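Local coordinates for protein mannuronan C5-epimerase (Pseudomonas syringae pv. tomato, PDB 4NK6) that converts beta-D-mannuronate residues of the alginate polymer into alpha-L-guluronate and helps channel the nascent polysaccharide through the periplasm, protecting it from degradation, at residues Ala26-Leu30 against Ile330-Asn334; Ile90-Asn96 against Thr128-Glu132; Pro179-Phe185 against Ser203-Asn207; Met244-Cys250 against Val268-Pro273. One frame throughout, in Å; residues are numbered along the deposited sequence.

Contact 1: Ala26-Leu30 against Ile330-Asn334; sequences AKPVL and IVAYN
Leu30 spreads its two methyls into the hollow between Ile330 and Tyr333 on strand 330-332 and the residue just past it. Its CD2 rests 4.0 Å from Ile330 CG2, while Leu30 CD1 meets the rim of the Tyr333 ring in its plane, 3.6 Å from CE2. Ala332 floors the hollow, its CB 4.4 Å from Leu30 CD1. The same Ile330 CG2 is a knob shared by two neighbours, for it also lies 4.1 Å from Pro28 CB. At the hydroxyl end of Tyr333 the Lys27 side chain crosses at about a right angle, its CB 3.9 Å from Tyr333 OH. Setting CG anti to the carbonyl carbon (chi1 -49°) sends the phenol toward Lys27 and Pro28. There a water bridges the two segments, 2.7 Å from Tyr333 OH and donating to Pro28 O at 2.8 Å; its bond from Lys27 NZ is weak. Trp355 touches Lys27 and Pro28 and meets the Tyr333 ring, and Phe308 packs on Leu30. The two segments run 103° apart, so residues 26-30 lie across the beta-helix wall instead of adding a strand to it. With apolar direct contacts and a polar link made by water, the attachment probably depends chiefly on fit and burial.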
# COMPACT_ATOMS: atom_id res chain seq x y z
N ALA A 26 -17.93 9.97 -22.21
CA ALA A 26 -17.72 8.56 -22.54
C ALA A 26 -17.11 7.84 -21.34
O ALA A 26 -16.51 8.47 -20.48
CB ALA A 26 -16.83 8.41 -23.77
N LYS A 27 -17.26 6.51 -21.30
CA LYS A 27 -16.73 5.74 -20.17
C LYS A 27 -15.21 5.88 -20.13
O LYS A 27 -14.58 6.09 -21.16
CB LYS A 27 -17.19 4.28 -20.22
CG LYS A 27 -16.66 3.44 -21.37
CD LYS A 27 -17.33 2.07 -21.36
CE LYS A 27 -16.76 1.13 -22.42
NZ LYS A 27 -15.38 0.67 -22.08
N PRO A 28 -14.62 5.81 -18.92
CA PRO A 28 -13.18 6.02 -18.82
C PRO A 28 -12.36 4.94 -19.51
O PRO A 28 -12.78 3.78 -19.58
CB PRO A 28 -12.93 6.00 -17.31
CG PRO A 28 -14.08 5.27 -16.73
CD PRO A 28 -15.25 5.63 -17.60
N VAL A 29 -11.20 5.34 -20.02
CA VAL A 29 -10.23 4.42 -20.59
C VAL A 29 -9.30 3.96 -19.49
O VAL A 29 -8.54 4.75 -18.92
CB VAL A 29 -9.43 5.08 -21.72
CG1 VAL A 29 -8.34 4.14 -22.23
CG2 VAL A 29 -10.35 5.50 -22.85
N LEU A 30 -9.37 2.68 -19.15
CA LEU A 30 -8.62 2.16 -18.02
C LEU A 30 -7.41 1.40 -18.54
O LEU A 30 -7.48 0.78 -19.60
CB LEU A 30 -9.52 1.26 -17.17
CG LEU A 30 -10.73 1.96 -16.56
CD1 LEU A 30 -11.65 0.95 -15.92
CD2 LEU A 30 -10.29 3.00 -15.54
N ILE A 330 -9.12 8.25 -11.15
CA ILE A 330 -10.31 7.56 -11.62
C ILE A 330 -10.60 6.38 -10.70
O ILE A 330 -9.77 5.48 -10.52
CB ILE A 330 -10.18 7.10 -13.09
CG1 ILE A 330 -10.04 8.32 -14.01
CG2 ILE A 330 -11.41 6.30 -13.49
CD1 ILE A 330 -9.75 7.97 -15.46
N VAL A 331 -11.78 6.42 -10.09
CA VAL A 331 -12.25 5.36 -9.21
C VAL A 331 -13.44 4.70 -9.91
O VAL A 331 -14.50 5.30 -10.02
CB VAL A 331 -12.64 5.96 -7.85
CG1 VAL A 331 -13.16 4.88 -6.91
CG2 VAL A 331 -11.44 6.65 -7.22
N ALA A 332 -13.26 3.47 -10.40
CA ALA A 332 -14.24 2.89 -11.33
C ALA A 332 -14.57 1.41 -11.09
O ALA A 332 -13.69 0.59 -10.84
CB ALA A 332 -13.79 3.10 -12.77
N TYR A 333 -15.86 1.09 -11.20
CA TYR A 333 -16.33 -0.30 -11.20
C TYR A 333 -15.90 -1.10 -9.97
O TYR A 333 -15.69 -2.31 -10.06
CB TYR A 333 -15.86 -1.02 -12.47
CG TYR A 333 -16.12 -0.28 -13.76
CD1 TYR A 333 -17.41 -0.06 -14.22
CD2 TYR A 333 -15.06 0.19 -14.53
CE1 TYR A 333 -17.65 0.62 -15.41
CE2 TYR A 333 -15.29 0.86 -15.73
CZ TYR A 333 -16.58 1.07 -16.16
OH TYR A 333 -16.80 1.74 -17.35
N ASN A 334 -15.75 -0.44 -8.83
CA ASN A 334 -15.41 -1.14 -7.60
C ASN A 334 -16.65 -1.65 -6.89
O ASN A 334 -17.71 -1.02 -6.95
CB ASN A 334 -14.61 -0.24 -6.67
CG ASN A 334 -13.30 0.22 -7.28
OD1 ASN A 334 -12.36 -0.57 -7.40
ND2 ASN A 334 -13.21 1.50 -7.64
O HOH W 1 -14.64 1.86 -18.89

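Contact 2: Ile90-Asn96 against Thr128-Glu132; sequences ISDGYVN and TGIFE
Ile130, Glu132 and Tyr94 line one side of a parallel strand pair, 93-96 beside 129-132, two successive turns of the parallel beta-helix. The segment axes come within 4.7 Å and diverge by 24°. Ile130 is the hub. Ile130 N donates to Gly93 O. Ile130 O accepts from Val95 N, a bond nearly in line with the C=O. The Ile130 side chain has CD1 against the Gly93 backbone and CG2 in plane at the rim of the Tyr94 ring, 3.9 Å from CD1 of the tyrosine. Glu132 N continues the pairing to Val95 O, and its extended chain, CG anti to the backbone N (chi1 177°), crosses the tyrosine at a slant, with CB 3.7 Å from Tyr94 CE1. On the other side of the strands Phe131 has Ile90 CD1 only 3.4 Å from its CD1; Leu100 of helix 97-103 covers both. At the start of the pair the chain turns at Asp92, whose N donates to Thr128 OG1 at 2.9 Å; the adjoining Gly93 donates its N to Thr128 O. Arg47 makes a salt bridge with Glu132 OE2, which should help hold the carboxylate as an acceptor. Asn96, whose OD1 caps Asp99 N at the start of helix 97-103, turns its ND2 to Tyr94 OH at 3.3 Å. That hydroxyl in turn donates to Glu132 OE2 at 2.7 Å, on the anti side of the carboxylate and 21° out of its plane.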
# COMPACT_ATOMS: atom_id res chain seq x y z
N ILE A 90 23.59 -8.10 -0.69
CA ILE A 90 23.74 -8.53 -2.07
C ILE A 90 24.11 -7.33 -2.93
O ILE A 90 23.46 -6.28 -2.85
CB ILE A 90 22.44 -9.15 -2.60
CG1 ILE A 90 22.13 -10.45 -1.85
CG2 ILE A 90 22.51 -9.38 -4.11
CD1 ILE A 90 20.66 -10.79 -1.80
N SER A 91 25.14 -7.48 -3.76
CA SER A 91 25.51 -6.41 -4.69
C SER A 91 26.21 -6.97 -5.92
O SER A 91 26.56 -8.15 -5.96
CB SER A 91 26.44 -5.41 -4.01
OG SER A 91 27.69 -6.02 -3.78
N ASP A 92 26.40 -6.11 -6.91
CA ASP A 92 27.17 -6.45 -8.10
C ASP A 92 26.62 -7.67 -8.86
O ASP A 92 27.38 -8.54 -9.28
CB ASP A 92 28.65 -6.64 -7.72
CG ASP A 92 29.57 -6.50 -8.91
OD1 ASP A 92 29.23 -5.72 -9.83
OD2 ASP A 92 30.64 -7.16 -8.93
N GLY A 93 25.31 -7.73 -9.02
CA GLY A 93 24.72 -8.78 -9.84
C GLY A 93 23.71 -9.65 -9.13
O GLY A 93 23.09 -9.24 -8.14
N TYR A 94 23.57 -10.87 -9.63
CA TYR A 94 22.42 -11.72 -9.32
C TYR A 94 22.69 -12.75 -8.24
O TYR A 94 23.67 -13.50 -8.31
CB TYR A 94 21.92 -12.42 -10.59
CG TYR A 94 20.89 -13.50 -10.34
CD1 TYR A 94 19.56 -13.18 -10.11
CD2 TYR A 94 21.25 -14.84 -10.33
CE1 TYR A 94 18.62 -14.17 -9.87
CE2 TYR A 94 20.32 -15.83 -10.09
CZ TYR A 94 19.01 -15.49 -9.87
OH TYR A 94 18.09 -16.49 -9.64
N VAL A 95 21.80 -12.78 -7.25
CA VAL A 95 21.87 -13.73 -6.15
C VAL A 95 20.45 -14.19 -5.81
O VAL A 95 19.57 -13.36 -5.60
CB VAL A 95 22.51 -13.10 -4.88
CG1 VAL A 95 22.33 -14.01 -3.67
CG2 VAL A 95 23.98 -12.79 -5.11
N ASN A 96 20.23 -15.50 -5.77
CA ASN A 96 18.95 -16.02 -5.28
C ASN A 96 19.04 -16.51 -3.83
O ASN A 96 20.13 -16.57 -3.26
CB ASN A 96 18.35 -17.08 -6.24
CG ASN A 96 19.23 -18.30 -6.43
OD1 ASN A 96 19.76 -18.86 -5.46
ND2 ASN A 96 19.38 -18.74 -7.68
N THR A 128 23.37 -2.10 -7.01
CA THR A 128 23.76 -2.95 -8.14
C THR A 128 23.34 -4.41 -7.94
O THR A 128 23.65 -5.27 -8.76
CB THR A 128 25.29 -2.90 -8.37
OG1 THR A 128 25.96 -3.27 -7.17
CG2 THR A 128 25.73 -1.51 -8.79
N GLY A 129 22.62 -4.68 -6.86
CA GLY A 129 22.24 -6.04 -6.54
C GLY A 129 20.94 -6.48 -7.18
O GLY A 129 20.04 -5.67 -7.38
N ILE A 130 20.84 -7.76 -7.50
CA ILE A 130 19.60 -8.35 -8.00
C ILE A 130 19.26 -9.60 -7.18
O ILE A 130 19.99 -10.59 -7.19
CB ILE A 130 19.72 -8.74 -9.50
CG1 ILE A 130 19.96 -7.50 -10.37
CG2 ILE A 130 18.46 -9.44 -9.96
CD1 ILE A 130 21.16 -7.59 -11.26
N PHE A 131 18.14 -9.55 -6.47
CA PHE A 131 17.80 -10.59 -5.50
C PHE A 131 16.52 -11.31 -5.92
O PHE A 131 15.50 -10.67 -6.16
CB PHE A 131 17.62 -9.94 -4.11
CG PHE A 131 17.22 -10.91 -3.01
CD1 PHE A 131 17.74 -12.20 -2.96
CD2 PHE A 131 16.35 -10.50 -2.00
CE1 PHE A 131 17.39 -13.07 -1.93
CE2 PHE A 131 15.99 -11.36 -0.97
CZ PHE A 131 16.51 -12.65 -0.93
N GLU A 132 16.58 -12.64 -6.01
CA GLU A 132 15.38 -13.41 -6.37
C GLU A 132 15.03 -14.46 -5.32
O GLU A 132 15.89 -15.13 -4.78
CB GLU A 132 15.53 -14.08 -7.76
CG GLU A 132 14.32 -14.95 -8.14
CD GLU A 132 14.41 -15.58 -9.54
OE1 GLU A 132 13.34 -15.91 -10.11
OE2 GLU A 132 15.53 -15.76 -10.07

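Contact 3: Pro179-Phe185 against Ser203-Asn207; sequences PDEFRPF and SMGYN
Gly205 O is gripped side-on by Arg183, whose NE (2.8 Å) and NH2 (3.2 Å) both donate to it from within the guanidinium plane. Ser203 O takes a different place, 2.9 Å above one face of that plane toward its rim, too badly angled to be bonded. A bend at chi3 (-55°) brings the NE/NH2 edge to Gly205 O. Two backbone bonds flank this grip: Gly205 N to Pro184 O, and Asn207 N to Pro179 O. Between these two bonds Tyr206 fills the bend of segment 179-185. Phe182 CA stands over the face of its ring, 3.6 Å from the centroid and almost on the normal, a CH-pi contact. The Phe182 ring also turns its edge toward that tyrosine, an offset edge-to-face pair with planes 71° apart, while Pro179 O sits in plane at the Tyr206 edge. At the exposed end Asn207 ND2 donates to Asp180 OD1 at 3.3 Å, the two side chains lying alongside each other. Asp243 forms a salt bridge with Arg183 NH1 and also receives Ser203 OG, tying the guanidinium to the next turn. Thus the loop ahead of strand 186-188 is pinned to the corner that follows strand 200-202, with Ala165 of strand 162-167 packing against Pro184, Ser203 and Met204.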
# COMPACT_ATOMS: atom_id res chain seq x y z
N PRO A 179 1.13 -1.67 18.79
CA PRO A 179 1.69 -0.83 17.71
C PRO A 179 3.22 -0.72 17.68
O PRO A 179 3.80 -0.72 16.59
CB PRO A 179 1.09 0.56 18.00
CG PRO A 179 -0.19 0.27 18.75
CD PRO A 179 0.13 -0.93 19.59
N ASP A 180 3.87 -0.65 18.83
CA ASP A 180 5.30 -0.33 18.87
C ASP A 180 6.24 -1.53 18.94
O ASP A 180 7.45 -1.37 19.01
CB ASP A 180 5.61 0.64 20.02
CG ASP A 180 4.91 1.98 19.85
OD1 ASP A 180 4.77 2.46 18.70
OD2 ASP A 180 4.49 2.56 20.86
N GLU A 181 5.69 -2.74 18.93
CA GLU A 181 6.53 -3.93 18.96
C GLU A 181 7.11 -4.16 17.57
O GLU A 181 6.35 -4.26 16.60
CB GLU A 181 5.71 -5.15 19.40
CG GLU A 181 6.46 -6.46 19.32
CD GLU A 181 5.60 -7.65 19.71
OE1 GLU A 181 4.40 -7.67 19.37
OE2 GLU A 181 6.14 -8.57 20.35
N PHE A 182 8.43 -4.24 17.46
CA PHE A 182 9.07 -4.46 16.17
C PHE A 182 8.54 -5.74 15.50
O PHE A 182 8.44 -6.79 16.14
CB PHE A 182 10.60 -4.56 16.32
CG PHE A 182 11.28 -5.16 15.10
CD1 PHE A 182 11.67 -4.35 14.05
CD2 PHE A 182 11.49 -6.53 14.99
CE1 PHE A 182 12.27 -4.89 12.91
CE2 PHE A 182 12.08 -7.08 13.85
CZ PHE A 182 12.47 -6.25 12.81
N ARG A 183 8.21 -5.64 14.21
CA ARG A 183 7.97 -6.82 13.39
C ARG A 183 8.70 -6.63 12.07
O ARG A 183 8.76 -5.51 11.56
CB ARG A 183 6.46 -7.06 13.16
CG ARG A 183 5.67 -7.24 14.45
CD ARG A 183 4.26 -7.78 14.20
NE ARG A 183 3.50 -6.95 13.26
CZ ARG A 183 2.36 -7.32 12.68
NH1 ARG A 183 1.83 -8.52 12.94
NH2 ARG A 183 1.75 -6.51 11.84
N PRO A 184 9.30 -7.70 11.54
CA PRO A 184 9.97 -7.66 10.24
C PRO A 184 9.11 -7.01 9.17
O PRO A 184 7.89 -6.97 9.30
CB PRO A 184 10.16 -9.14 9.92
CG PRO A 184 10.45 -9.74 11.29
CD PRO A 184 9.49 -9.00 12.22
N PHE A 185 9.75 -6.50 8.13
CA PHE A 185 9.05 -5.76 7.10
C PHE A 185 9.87 -5.76 5.83
O PHE A 185 11.03 -6.19 5.82
CB PHE A 185 8.79 -4.31 7.57
CG PHE A 185 10.05 -3.56 7.94
CD1 PHE A 185 10.81 -2.92 6.96
CD2 PHE A 185 10.48 -3.50 9.25
CE1 PHE A 185 11.97 -2.25 7.29
CE2 PHE A 185 11.64 -2.82 9.60
CZ PHE A 185 12.39 -2.20 8.62
N SER A 203 1.94 -10.81 8.80
CA SER A 203 2.42 -10.37 10.11
C SER A 203 3.58 -9.38 10.10
O SER A 203 4.27 -9.20 11.10
CB SER A 203 2.72 -11.58 11.01
OG SER A 203 1.51 -12.26 11.29
N MET A 204 3.76 -8.69 8.98
CA MET A 204 4.84 -7.71 8.86
C MET A 204 4.42 -6.31 9.26
O MET A 204 3.27 -5.92 9.12
CB MET A 204 5.32 -7.63 7.42
CG MET A 204 6.05 -8.88 6.94
SD MET A 204 6.61 -8.60 5.26
CE MET A 204 7.46 -10.15 4.95
N GLY A 205 5.39 -5.52 9.71
CA GLY A 205 5.17 -4.11 9.88
C GLY A 205 4.76 -3.71 11.28
O GLY A 205 4.18 -4.50 12.03
N TYR A 206 5.06 -2.47 11.62
CA TYR A 206 4.64 -1.91 12.89
C TYR A 206 4.71 -0.38 12.82
O TYR A 206 5.07 0.18 11.78
CB TYR A 206 5.48 -2.47 14.05
CG TYR A 206 6.93 -2.02 14.10
CD1 TYR A 206 7.82 -2.39 13.10
CD2 TYR A 206 7.40 -1.26 15.16
CE1 TYR A 206 9.16 -1.99 13.14
CE2 TYR A 206 8.74 -0.85 15.23
CZ TYR A 206 9.62 -1.23 14.20
OH TYR A 206 10.94 -0.83 14.24
N ASN A 207 4.34 0.28 13.91
CA ASN A 207 4.22 1.74 13.96
C ASN A 207 5.58 2.45 13.99
O ASN A 207 5.94 3.04 15.01
CB ASN A 207 3.38 2.14 15.18
CG ASN A 207 3.09 3.64 15.25
OD1 ASN A 207 2.87 4.29 14.23
ND2 ASN A 207 3.10 4.18 16.46

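Contact 4: Met244-Cys250 against Val268-Pro273; sequences MWYGFYC and VYGIDP
Val268 and Trp245 pack closely ahead of the corners at Gly247 and Gly270: CG2 of the valine stands 3.5 Å from the centroid of the indole six-membered ring, 8° off the normal, a CH-pi contact, and Val268 N donates to Trp245 O at 2.9 Å. Next to it Tyr269 drives its edge onto the face of Tyr246, with CD2 over the middle of that ring and the planes 60° apart. Both tyrosines have CG anti to the carbonyl carbon (chi1 near -60°), which keeps them side by side and pointing the same way. Tyr246 also stacks on Tyr212, so the row of tyrosine rings goes on, and Gly247 N donates to Tyr269 O. Beyond the corners the backbones are joined more loosely. Phe248 N makes a weak bond to Gly270 O, and although Asp272 N reaches Phe248 O at 2.8 Å, the pairing through residues 272-273 is poor. Apolar contact takes over inside, where Cys250 SG meets Pro273 CB at 3.7 Å. On the side of the partly exposed Tyr246, Asp272 OD2 lies 3.2 Å from Tyr246 CE2 and in plane at the Tyr249 edge, buried without a polar partner in the model. In-register stacking of like residues is characteristic of right-handed parallel beta-helices, and Asp272-Pro273 open the DPHD motif of alginate epimerases, just before His274, the inferred proton acceptor.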
# COMPACT_ATOMS: atom_id res chain seq x y z
N MET A 244 -0.82 -7.52 8.45
CA MET A 244 0.18 -6.48 8.25
C MET A 244 -0.26 -5.20 8.94
O MET A 244 -1.45 -4.90 9.00
CB MET A 244 0.35 -6.19 6.75
CG MET A 244 0.40 -7.44 5.84
SD MET A 244 2.01 -8.21 5.68
CE MET A 244 2.85 -6.99 4.66
N TRP A 245 0.70 -4.42 9.43
CA TRP A 245 0.37 -3.10 10.01
C TRP A 245 -0.28 -2.21 8.94
O TRP A 245 -1.42 -1.75 9.11
CB TRP A 245 1.61 -2.46 10.65
CG TRP A 245 1.40 -1.10 11.24
CD1 TRP A 245 1.83 0.09 10.71
CD2 TRP A 245 0.73 -0.77 12.46
NE1 TRP A 245 1.46 1.13 11.53
CE2 TRP A 245 0.79 0.63 12.61
CE3 TRP A 245 0.08 -1.52 13.45
CZ2 TRP A 245 0.22 1.30 13.70
CZ3 TRP A 245 -0.49 -0.86 14.53
CH2 TRP A 245 -0.41 0.54 14.65
N TYR A 246 0.43 -1.97 7.83
CA TYR A 246 -0.19 -1.53 6.58
C TYR A 246 0.08 -2.62 5.57
O TYR A 246 1.22 -3.07 5.43
CB TYR A 246 0.43 -0.25 6.00
CG TYR A 246 0.37 1.02 6.85
CD1 TYR A 246 -0.26 1.06 8.09
CD2 TYR A 246 0.96 2.19 6.38
CE1 TYR A 246 -0.29 2.25 8.85
CE2 TYR A 246 0.93 3.36 7.12
CZ TYR A 246 0.31 3.39 8.35
OH TYR A 246 0.31 4.57 9.05
N GLY A 247 -0.95 -3.06 4.85
CA GLY A 247 -0.74 -4.06 3.82
C GLY A 247 0.21 -3.58 2.73
O GLY A 247 1.05 -4.33 2.25
N PHE A 248 0.05 -2.32 2.34
CA PHE A 248 0.93 -1.71 1.34
C PHE A 248 1.07 -0.22 1.63
O PHE A 248 0.10 0.45 1.98
CB PHE A 248 0.37 -1.89 -0.08
CG PHE A 248 1.13 -1.13 -1.16
CD1 PHE A 248 0.80 0.18 -1.49
CD2 PHE A 248 2.18 -1.73 -1.84
CE1 PHE A 248 1.49 0.88 -2.47
CE2 PHE A 248 2.88 -1.04 -2.83
CZ PHE A 248 2.53 0.27 -3.15
N TYR A 249 2.28 0.30 1.48
CA TYR A 249 2.52 1.73 1.65
C TYR A 249 3.48 2.20 0.58
O TYR A 249 4.38 1.46 0.18
CB TYR A 249 3.14 2.00 3.04
CG TYR A 249 3.66 3.42 3.22
CD1 TYR A 249 2.82 4.44 3.65
CD2 TYR A 249 4.99 3.73 2.97
CE1 TYR A 249 3.29 5.74 3.83
CE2 TYR A 249 5.47 5.02 3.15
CZ TYR A 249 4.61 6.02 3.57
OH TYR A 249 5.08 7.31 3.74
N CYS A 250 3.29 3.42 0.10
CA CYS A 250 4.32 4.04 -0.73
C CYS A 250 4.44 5.55 -0.53
O CYS A 250 3.53 6.20 -0.01
CB CYS A 250 4.16 3.67 -2.21
SG CYS A 250 2.71 4.35 -3.04
N VAL A 268 -4.06 -1.52 10.30
CA VAL A 268 -4.50 -0.14 10.12
C VAL A 268 -5.14 0.10 8.75
O VAL A 268 -6.27 0.58 8.67
CB VAL A 268 -3.36 0.88 10.37
CG1 VAL A 268 -3.92 2.31 10.28
CG2 VAL A 268 -2.73 0.67 11.75
N TYR A 269 -4.40 -0.20 7.69
CA TYR A 269 -4.89 0.00 6.32
C TYR A 269 -4.62 -1.26 5.51
O TYR A 269 -3.67 -1.99 5.80
CB TYR A 269 -4.13 1.14 5.63
CG TYR A 269 -4.22 2.50 6.29
CD1 TYR A 269 -5.45 3.10 6.55
CD2 TYR A 269 -3.07 3.21 6.61
CE1 TYR A 269 -5.53 4.35 7.13
CE2 TYR A 269 -3.14 4.47 7.20
CZ TYR A 269 -4.38 5.03 7.45
OH TYR A 269 -4.45 6.27 8.03
N GLY A 270 -5.44 -1.49 4.49
CA GLY A 270 -5.11 -2.50 3.49
C GLY A 270 -4.06 -1.97 2.54
O GLY A 270 -2.92 -2.41 2.55
N ILE A 271 -4.44 -0.99 1.72
CA ILE A 271 -3.56 -0.42 0.71
C ILE A 271 -3.51 1.10 0.93
O ILE A 271 -4.54 1.76 0.86
CB ILE A 271 -4.10 -0.70 -0.73
CG1 ILE A 271 -4.40 -2.20 -0.91
CG2 ILE A 271 -3.12 -0.24 -1.79
CD1 ILE A 271 -4.91 -2.56 -2.32
N ASP A 272 -2.32 1.64 1.19
CA ASP A 272 -2.19 3.03 1.65
C ASP A 272 -1.11 3.82 0.89
O ASP A 272 -0.09 4.21 1.48
CB ASP A 272 -1.90 3.02 3.17
CG ASP A 272 -1.62 4.41 3.76
OD1 ASP A 272 -2.31 5.39 3.39
OD2 ASP A 272 -0.69 4.51 4.58
N PRO A 273 -1.32 4.07 -0.42
CA PRO A 273 -0.35 4.90 -1.16
C PRO A 273 -0.34 6.34 -0.65
O PRO A 273 -1.39 6.84 -0.28
CB PRO A 273 -0.91 4.87 -2.59
CG PRO A 273 -1.77 3.64 -2.66
CD PRO A 273 -2.40 3.58 -1.29

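In the fold
Contacts 3 and 4 adjoin each other in successive turns: their centres are 12 Å apart, and Met204 O lies 3.0 Å from Trp245 N, a probable hydrogen bond. Contact 4 adjoins the catalytic region, the side chain of Asp272 being about 3 Å from that of His274, the inferred proton acceptor; contact 3 is farther off, with the side chain of Asn207 about 12 Å away. Contact 2 is farther along the helix, its nearest atoms about 10 Å from contact 3 and about 15 Å from contact 4. Contact 1 closes a chain loop containing the other three; its centre lies 39 Å from that of contact 2, while its nearest atoms come within about 9 Å of contact 4.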